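Local coordinates for ABC transporter substrate binding protein (Ribose) (Agrobacterium vitis S4, PDB 4WT7) that probably captures carbohydrates for uptake by an ABC transporter and here holds D-allitol in the cleft between its two lobes, at residues A[129-132]-A[133-136]; A[201-204]-A[205-209]; A[228-231]-A[232-236]; A[305-308]-A[309-312]. All blocks are in the same frame, centred on the assembly; numbering follows the deposited sequence.

The four contacts follow one another along the chain in numerical order. Contact 1 lies at a crossover between the lobes: its strand 129-131 belongs to the parallel six-stranded sheet, and helix 134-148 starts at once beyond it. Contacts 2 and 3 lie within neighbouring helices, 198-212 and 227-240, in the lobe built on the mixed sheet; their centres are 9 Å apart, and they touch where A202 and F203 meet P229, Q235 and A236. Contact 4, at the end of strand 304-307 on the edge of that sheet, lies about 18 Å from contact 3 and 20 Å from contact 1, centre to centre. Contacts 1 and 3 approach the allitol cleft; contacts 2 and 4 lie farther out.

Contact 1: residues A[129-132]-A[133-136]; sequences NSTS and DNWG
T131, S132 and N134 meet at an interlobe crossover of this periplasmic binding protein fold, where a strand of the parallel sheet runs straight into the N-cap of helix 134-148. The N134 amide comes back toward the strand: CG stands beside its own backbone N (chi1 -73°), which leaves ND2 3.1 Å from T131 OG1, the two side chains crossing at a slant. Water 1 ties the turn together, accepting from S132 N at 3.0 Å and from N134 ND2 at 3.1 Å. The polar ends of all three side chains also reach residues that line the allitol pocket: T131 OG1 bonds D120, S132 OG bonds Q273 and N134 OD1 bonds R170. These bonds make the crossover a second shell that probably helps position the groups lining that pocket, with the N134 side chain about 6 Å from the ligand. Between strand and helix, S132 CB lies 4.1 Å from N134 OD1, a loose approach. D133, the N-cap residue, closes the first turn: its OD1 accepts from G136 N at 3.0 Å, almost straight at 171° and from above the carboxylate plane.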
loop_
_atom_site.group_PDB
_atom_site.type_symbol
_atom_site.label_atom_id
_atom_site.label_comp_id
_atom_site.label_asym_id
_atom_site.label_seq_id
_atom_site.Cartn_x
_atom_site.Cartn_y
_atom_site.Cartn_z
ATOM N N ASN A 129 8.905 6.722 9.614
ATOM C CA ASN A 129 8.138 5.973 8.602
ATOM C C ASN A 129 6.753 6.597 8.578
ATOM O O ASN A 129 6.025 6.554 9.594
ATOM C CB ASN A 129 8.073 4.471 8.983
ATOM C CG ASN A 129 7.251 3.638 8.001
ATOM O OD1 ASN A 129 7.035 4.035 6.833
ATOM N ND2 ASN A 129 6.743 2.495 8.480
ATOM N N SER A 130 6.448 7.273 7.465
ATOM C CA SER A 130 5.101 7.765 7.183
ATOM C C SER A 130 4.277 6.638 6.567
ATOM O O SER A 130 4.648 6.071 5.549
ATOM C CB SER A 130 5.126 8.971 6.231
ATOM O OG SER A 130 5.797 10.075 6.794
ATOM N N THR A 131 3.153 6.319 7.195
ATOM C CA THR A 131 2.432 5.122 6.861
ATOM C C THR A 131 1.053 5.260 7.473
ATOM O O THR A 131 0.896 5.998 8.446
ATOM C CB THR A 131 3.181 3.870 7.417
ATOM O OG1 THR A 131 2.601 2.674 6.909
ATOM C CG2 THR A 131 3.126 3.805 8.956
ATOM N N SER A 132 0.045 4.616 6.890
ATOM C CA SER A 132 -1.227 4.484 7.585
ATOM C C SER A 132 -0.977 3.629 8.823
ATOM O O SER A 132 0.040 2.960 8.896
ATOM C CB SER A 132 -2.271 3.785 6.684
ATOM O OG SER A 132 -2.579 4.568 5.538
ATOM N N ASP A 133 -1.901 3.639 9.779
ATOM C CA ASP A 133 -1.886 2.694 10.875
ATOM C C ASP A 133 -2.466 1.400 10.317
ATOM O O ASP A 133 -3.687 1.199 10.325
ATOM C CB ASP A 133 -2.740 3.200 12.024
ATOM C CG ASP A 133 -2.999 2.159 13.088
ATOM O OD1 ASP A 133 -2.714 0.956 12.897
ATOM O OD2 ASP A 133 -3.490 2.566 14.174
ATOM N N ASN A 134 -1.580 0.548 9.828
ATOM C CA ASN A 134 -1.986 -0.668 9.144
ATOM C C ASN A 134 -2.555 -1.762 10.031
ATOM O O ASN A 134 -3.236 -2.649 9.560
ATOM C CB ASN A 134 -0.835 -1.167 8.285
ATOM C CG ASN A 134 -0.654 -0.288 7.093
ATOM O OD1 ASN A 134 -1.537 -0.217 6.248
ATOM N ND2 ASN A 134 0.427 0.464 7.062
ATOM N N TRP A 135 -2.347 -1.657 11.329
ATOM C CA TRP A 135 -3.042 -2.551 12.230
ATOM C C TRP A 135 -4.542 -2.249 12.202
ATOM O O TRP A 135 -5.375 -3.166 12.088
ATOM C CB TRP A 135 -2.448 -2.413 13.613
ATOM C CG TRP A 135 -1.021 -2.897 13.649
ATOM C CD1 TRP A 135 -0.621 -4.186 13.819
ATOM C CD2 TRP A 135 0.182 -2.122 13.501
ATOM N NE1 TRP A 135 0.724 -4.263 13.808
ATOM C CE2 TRP A 135 1.258 -3.008 13.622
ATOM C CE3 TRP A 135 0.453 -0.753 13.322
ATOM C CZ2 TRP A 135 2.605 -2.602 13.514
ATOM C CZ3 TRP A 135 1.792 -0.341 13.226
ATOM C CH2 TRP A 135 2.846 -1.265 13.323
ATOM N N GLY A 136 -4.864 -0.960 12.256
ATOM C CA GLY A 136 -6.246 -0.476 12.161
ATOM C C GLY A 136 -6.844 -0.871 10.821
ATOM O O GLY A 136 -7.912 -1.463 10.783
HETATM O O HOH W 1 0.312 2.555 4.734
#

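Contact 2: residues A[201-204]-A[205-209]; sequences DAFA and QVTAI
D201 and Q205 face each other one turn apart, joined twice. Q205 N gives its hydrogen to D201 O, and the side chains add a second bond, NE2 to OD2 at 2.8 Å. The carboxylate oxygen is met on its syn side, and OD2 lies close to the plane of the amide although the two flat groups are turned 69° against each other. The Q205 chain reaches back along the helix with CG anti to its carbonyl carbon (chi1 -70°). Q205 NE2 has a second acceptor in R192 O, so the amide nitrogen is held between the helix and a nearby loop. Farther round, F203 O takes two donors from one residue: T207 N at 2.8 Å and T207 OG1 at 2.7 Å, arriving from opposite faces of the carbonyl plane. That hydroxyl also lies 3.6 Å from F203 CE1, beside a ring that packs on Q235, A236 and A239 of helix 227-240. The backbone bonds V206 N to A202 O and A208 N to A204 O continue the i to i+4 pattern. A202 and V206 rest on F158 of strand 153-158. A threonine hydroxyl returned to the carbonyl four residues back is a common feature of alpha helices, here on one that flanks the sheet of an alpha/beta lobe.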
loop_
_atom_site.group_PDB
_atom_site.type_symbol
_atom_site.label_atom_id
_atom_site.label_comp_id
_atom_site.label_asym_id
_atom_site.label_seq_id
_atom_site.Cartn_x
_atom_site.Cartn_y
_atom_site.Cartn_z
ATOM N N ASP A 201 -3.134 -10.339 -14.497
ATOM C CA ASP A 201 -2.689 -11.498 -13.735
ATOM C C ASP A 201 -3.687 -11.911 -12.658
ATOM O O ASP A 201 -3.926 -13.107 -12.450
ATOM C CB ASP A 201 -1.356 -11.204 -13.039
ATOM C CG ASP A 201 -0.906 -12.369 -12.183
ATOM O OD1 ASP A 201 -0.311 -13.306 -12.747
ATOM O OD2 ASP A 201 -1.211 -12.375 -10.961
ATOM N N ALA A 202 -4.232 -10.923 -11.940
ATOM C CA ALA A 202 -5.167 -11.205 -10.867
ATOM C C ALA A 202 -6.464 -11.783 -11.479
ATOM O O ALA A 202 -7.035 -12.774 -10.989
ATOM C CB ALA A 202 -5.450 -9.920 -10.061
ATOM N N PHE A 203 -6.894 -11.181 -12.576
ATOM C CA PHE A 203 -8.015 -11.705 -13.353
ATOM C C PHE A 203 -7.842 -13.208 -13.715
ATOM O O PHE A 203 -8.747 -14.032 -13.521
ATOM C CB PHE A 203 -8.135 -10.881 -14.622
ATOM C CG PHE A 203 -9.342 -11.196 -15.428
ATOM C CD1 PHE A 203 -9.334 -12.255 -16.307
ATOM C CD2 PHE A 203 -10.478 -10.440 -15.291
ATOM C CE1 PHE A 203 -10.449 -12.545 -17.056
ATOM C CE2 PHE A 203 -11.601 -10.723 -16.021
ATOM C CZ PHE A 203 -11.595 -11.772 -16.903
ATOM N N ALA A 204 -6.668 -13.552 -14.248
ATOM C CA ALA A 204 -6.366 -14.920 -14.682
ATOM C C ALA A 204 -6.330 -15.895 -13.499
ATOM O O ALA A 204 -6.883 -16.986 -13.558
ATOM C CB ALA A 204 -5.010 -14.942 -15.445
ATOM N N GLN A 205 -5.686 -15.488 -12.404
ATOM C CA GLN A 205 -5.588 -16.340 -11.221
ATOM C C GLN A 205 -6.957 -16.615 -10.595
ATOM O O GLN A 205 -7.288 -17.767 -10.255
ATOM C CB GLN A 205 -4.650 -15.697 -10.194
ATOM C CG GLN A 205 -3.195 -15.695 -10.625
ATOM C CD GLN A 205 -2.278 -15.644 -9.421
ATOM O OE1 GLN A 205 -2.240 -16.587 -8.638
ATOM N NE2 GLN A 205 -1.578 -14.537 -9.247
ATOM N N VAL A 206 -7.763 -15.564 -10.458
ATOM C CA VAL A 206 -9.100 -15.733 -9.940
ATOM C C VAL A 206 -9.919 -16.569 -10.924
ATOM O O VAL A 206 -10.608 -17.512 -10.519
ATOM C CB VAL A 206 -9.790 -14.384 -9.664
ATOM C CG1 VAL A 206 -11.252 -14.587 -9.252
ATOM C CG2 VAL A 206 -9.055 -13.636 -8.584
ATOM N N THR A 207 -9.839 -16.267 -12.218
ATOM C CA THR A 207 -10.572 -17.087 -13.192
ATOM C C THR A 207 -10.203 -18.563 -13.032
ATOM O O THR A 207 -11.065 -19.445 -13.045
ATOM C CB THR A 207 -10.284 -16.700 -14.631
ATOM O OG1 THR A 207 -10.710 -15.363 -14.861
ATOM C CG2 THR A 207 -11.054 -17.618 -15.595
ATOM N N ALA A 208 -8.920 -18.858 -12.881
ATOM C CA ALA A 208 -8.555 -20.254 -12.795
ATOM C C ALA A 208 -9.046 -20.832 -11.470
ATOM O O ALA A 208 -9.444 -22.003 -11.426
ATOM C CB ALA A 208 -7.053 -20.477 -13.001
ATOM N N ILE A 209 -9.069 -20.036 -10.396
ATOM C CA ILE A 209 -9.474 -20.599 -9.105
ATOM C C ILE A 209 -10.992 -20.829 -9.019
ATOM O O ILE A 209 -11.435 -21.778 -8.372
ATOM C CB ILE A 209 -8.970 -19.790 -7.878
ATOM C CG1 ILE A 209 -8.558 -20.758 -6.766
ATOM C CG2 ILE A 209 -10.028 -18.872 -7.355
ATOM C CD1 ILE A 209 -8.267 -20.088 -5.450
#

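Contact 3: residues A[228-231]-A[232-236]; sequences IPQL and GATQA
The flat amide of Q235 has L231 over one face: L231 O lies 3.5 Å from Q235 CD, and on the same side L231 CG and CD1 sit above NE2, with CD1 to NE2 at 3.5 Å. The other amide, Q230, extends away from the turn, and its NE2 bonds A269 O. Both glutamines belong to helix 227-240, the connection of a beta-alpha-beta unit between strands 221-224 and 246-249. Q235 can lie against L231 because a chi1 of -64° swings its CG back over the preceding turn, to 3.2 Å from L231 O, before the chain runs on to the amide. The faces of the helix go to different neighbours: L231 touches E255 and L259 of helix 254-260, Q235 meets V199 of helix 198-212, and T234 OG1 bonds T247 in the following strand. P229, early in the helix, brings no N-H of its own, but its carbonyl takes A233 N at 2.8 Å in a nearly straight bond, while I228 O takes G232 N at 3.2 Å. Q230 and T234 lie side by side and point the same way, and Q230 O is gripped twice, by T234 N at 2.8 Å and by T234 OG1, also at 2.8 Å, which comes from above the carbonyl plane.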
loop_
_atom_site.group_PDB
_atom_site.type_symbol
_atom_site.label_atom_id
_atom_site.label_comp_id
_atom_site.label_asym_id
_atom_site.label_seq_id
_atom_site.Cartn_x
_atom_site.Cartn_y
_atom_site.Cartn_z
ATOM N N ILE A 228 -5.432 -3.022 -6.489
ATOM C CA ILE A 228 -5.298 -3.316 -7.903
ATOM C C ILE A 228 -5.521 -4.802 -8.220
ATOM O O ILE A 228 -6.211 -5.115 -9.210
ATOM C CB ILE A 228 -3.961 -2.753 -8.449
ATOM C CG1 ILE A 228 -3.898 -1.239 -8.164
ATOM C CG2 ILE A 228 -3.819 -2.998 -9.924
ATOM C CD1 ILE A 228 -5.173 -0.448 -8.584
ATOM N N PRO A 229 -4.995 -5.723 -7.386
ATOM C CA PRO A 229 -5.405 -7.131 -7.582
ATOM C C PRO A 229 -6.916 -7.282 -7.334
ATOM O O PRO A 229 -7.623 -8.050 -8.035
ATOM C CB PRO A 229 -4.622 -7.888 -6.522
ATOM C CG PRO A 229 -3.443 -6.985 -6.208
ATOM C CD PRO A 229 -3.900 -5.581 -6.412
ATOM N N GLN A 230 -7.418 -6.529 -6.354
ATOM C CA GLN A 230 -8.851 -6.507 -6.100
ATOM C C GLN A 230 -9.604 -6.202 -7.391
ATOM O O GLN A 230 -10.591 -6.853 -7.697
ATOM C CB GLN A 230 -9.221 -5.514 -4.996
ATOM C CG GLN A 230 -10.695 -5.520 -4.590
ATOM C CD GLN A 230 -11.029 -4.389 -3.602
ATOM O OE1 GLN A 230 -10.195 -3.518 -3.309
ATOM N NE2 GLN A 230 -12.255 -4.401 -3.095
ATOM N N LEU A 231 -9.135 -5.204 -8.134
ATOM C CA LEU A 231 -9.759 -4.802 -9.399
ATOM C C LEU A 231 -9.793 -5.972 -10.399
ATOM O O LEU A 231 -10.832 -6.282 -10.958
ATOM C CB LEU A 231 -8.982 -3.632 -10.006
ATOM C CG LEU A 231 -9.434 -3.022 -11.341
ATOM C CD1 LEU A 231 -10.924 -2.709 -11.307
ATOM C CD2 LEU A 231 -8.590 -1.745 -11.636
ATOM N N GLY A 232 -8.655 -6.624 -10.610
ATOM C CA GLY A 232 -8.622 -7.855 -11.386
ATOM C C GLY A 232 -9.595 -8.933 -10.909
ATOM O O GLY A 232 -10.333 -9.512 -11.702
ATOM N N ALA A 233 -9.553 -9.220 -9.611
ATOM C CA ALA A 233 -10.459 -10.150 -8.956
ATOM C C ALA A 233 -11.928 -9.861 -9.270
ATOM O O ALA A 233 -12.666 -10.757 -9.673
ATOM C CB ALA A 233 -10.229 -10.104 -7.447
ATOM N N THR A 234 -12.323 -8.609 -9.065
ATOM C CA THR A 234 -13.709 -8.184 -9.197
ATOM C C THR A 234 -14.181 -8.415 -10.635
ATOM O O THR A 234 -15.232 -9.024 -10.883
ATOM C CB THR A 234 -13.827 -6.700 -8.776
ATOM O OG1 THR A 234 -13.368 -6.583 -7.426
ATOM C CG2 THR A 234 -15.262 -6.191 -8.870
ATOM N N GLN A 235 -13.367 -7.967 -11.581
ATOM C CA GLN A 235 -13.654 -8.209 -12.980
ATOM C C GLN A 235 -13.827 -9.700 -13.269
ATOM O O GLN A 235 -14.770 -10.067 -13.974
ATOM C CB GLN A 235 -12.543 -7.646 -13.854
ATOM C CG GLN A 235 -12.406 -6.148 -13.774
ATOM C CD GLN A 235 -11.100 -5.652 -14.381
ATOM O OE1 GLN A 235 -10.281 -6.443 -14.833
ATOM N NE2 GLN A 235 -10.904 -4.337 -14.386
ATOM N N ALA A 236 -12.936 -10.552 -12.738
ATOM C CA ALA A 236 -13.011 -11.977 -13.061
ATOM C C ALA A 236 -14.319 -12.549 -12.514
ATOM O O ALA A 236 -14.930 -13.394 -13.150
ATOM C CB ALA A 236 -11.780 -12.761 -12.516
#

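Contact 4: residues A[305-308]-A[309-312]; sequences LANK and QTVN
N307 and T310 both place the first atom beyond CB between the backbone N and the carbonyl carbon (chi1 59° for N307 CG and 60° for T310 OG1), and this turns their polar groups onto each other's backbone. N307 OD1 accepts from T310 N at 2.8 Å and, weakly, from Q309 N at 2.8 Å. With a further weak bond from V311 N to N307 O at 2.9 Å, this is an Asx motif, leading from edge strand 304-307 of the mixed sheet into helix 311-318. T310 OG1 returns the contact: N307 N gives to it at 2.8 Å, nearly straight at 165°, and it gives in turn to L305 O at 3.1 Å. The two side chains cross at about a right angle. Nearby, A306 CB packs on V311 CB at 4.1 Å, with L257 and V260 of helix 254-260 close by. K308 NZ bonds the carbonyl oxygens of D262, V260 and A267, while water 3 links the K308 backbone N to Q309 OE1. The chemistry fixes two rotations. The T310 hydroxyl is used both as donor and as acceptor, and the N307 amide cannot be flipped without loss, since OD1 meets N-H groups and ND2 gives to Q144 OE1.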
loop_
_atom_site.group_PDB
_atom_site.type_symbol
_atom_site.label_atom_id
_atom_site.label_comp_id
_atom_site.label_asym_id
_atom_site.label_seq_id
_atom_site.Cartn_x
_atom_site.Cartn_y
_atom_site.Cartn_z
ATOM N N LEU A 305 -12.264 3.440 5.754
ATOM C CA LEU A 305 -12.896 2.258 5.199
ATOM C C LEU A 305 -14.125 2.666 4.371
ATOM O O LEU A 305 -15.085 3.230 4.894
ATOM C CB LEU A 305 -13.317 1.273 6.289
ATOM C CG LEU A 305 -13.751 -0.041 5.642
ATOM C CD1 LEU A 305 -13.407 -1.254 6.507
ATOM C CD2 LEU A 305 -15.233 -0.011 5.360
ATOM N N ALA A 306 -14.075 2.375 3.083
ATOM C CA ALA A 306 -15.220 2.535 2.205
ATOM C C ALA A 306 -15.875 1.175 1.891
ATOM O O ALA A 306 -15.259 0.285 1.298
ATOM C CB ALA A 306 -14.793 3.222 0.918
ATOM N N ASN A 307 -17.138 1.021 2.288
ATOM C CA ASN A 307 -17.921 -0.125 1.872
ATOM C C ASN A 307 -19.052 0.400 0.981
ATOM O O ASN A 307 -19.072 1.601 0.640
ATOM C CB ASN A 307 -18.440 -0.905 3.081
ATOM C CG ASN A 307 -19.305 -0.067 4.001
ATOM O OD1 ASN A 307 -20.127 0.765 3.559
ATOM N ND2 ASN A 307 -19.117 -0.271 5.300
ATOM N N LYS A 308 -19.998 -0.460 0.602
ATOM C CA LYS A 308 -21.007 -0.016 -0.350
ATOM C C LYS A 308 -21.867 1.133 0.222
ATOM O O LYS A 308 -22.314 1.977 -0.528
ATOM C CB LYS A 308 -21.858 -1.185 -0.863
ATOM C CG LYS A 308 -21.038 -2.219 -1.616
ATOM C CD LYS A 308 -21.930 -3.046 -2.499
ATOM C CE LYS A 308 -21.151 -3.776 -3.534
ATOM N NZ LYS A 308 -20.583 -2.854 -4.540
ATOM N N GLN A 309 -22.057 1.182 1.534
ATOM C CA GLN A 309 -22.744 2.312 2.158
ATOM C C GLN A 309 -21.884 3.576 2.331
ATOM O O GLN A 309 -22.378 4.686 2.170
ATOM C CB GLN A 309 -23.294 1.916 3.532
ATOM C CG GLN A 309 -24.456 0.937 3.483
ATOM C CD GLN A 309 -24.103 -0.384 2.780
ATOM O OE1 GLN A 309 -23.053 -1.002 3.055
ATOM N NE2 GLN A 309 -24.980 -0.821 1.868
ATOM N N THR A 310 -20.614 3.426 2.697
ATOM C CA THR A 310 -19.822 4.588 3.038
ATOM C C THR A 310 -18.996 5.182 1.900
ATOM O O THR A 310 -18.404 6.219 2.078
ATOM C CB THR A 310 -18.854 4.260 4.178
ATOM O OG1 THR A 310 -17.978 3.203 3.756
ATOM C CG2 THR A 310 -19.637 3.842 5.426
ATOM N N VAL A 311 -18.963 4.546 0.732
ATOM C CA VAL A 311 -18.038 4.986 -0.301
ATOM C C VAL A 311 -18.291 6.434 -0.720
ATOM O O VAL A 311 -17.349 7.186 -0.891
ATOM C CB VAL A 311 -18.004 4.027 -1.516
ATOM C CG1 VAL A 311 -19.395 3.875 -2.149
ATOM C CG2 VAL A 311 -16.989 4.525 -2.534
ATOM N N ASN A 312 -19.548 6.845 -0.869
ATOM C CA ASN A 312 -19.815 8.242 -1.182
ATOM C C ASN A 312 -19.146 9.199 -0.196
ATOM O O ASN A 312 -18.427 10.094 -0.597
ATOM C CB ASN A 312 -21.326 8.514 -1.213
ATOM C CG ASN A 312 -21.652 9.945 -1.594
ATOM O OD1 ASN A 312 -21.331 10.375 -2.686
ATOM N ND2 ASN A 312 -22.285 10.684 -0.693
HETATM O O HOH W 2 -21.999 5.078 -0.728
HETATM O O HOH W 3 -21.033 -3.027 1.902
#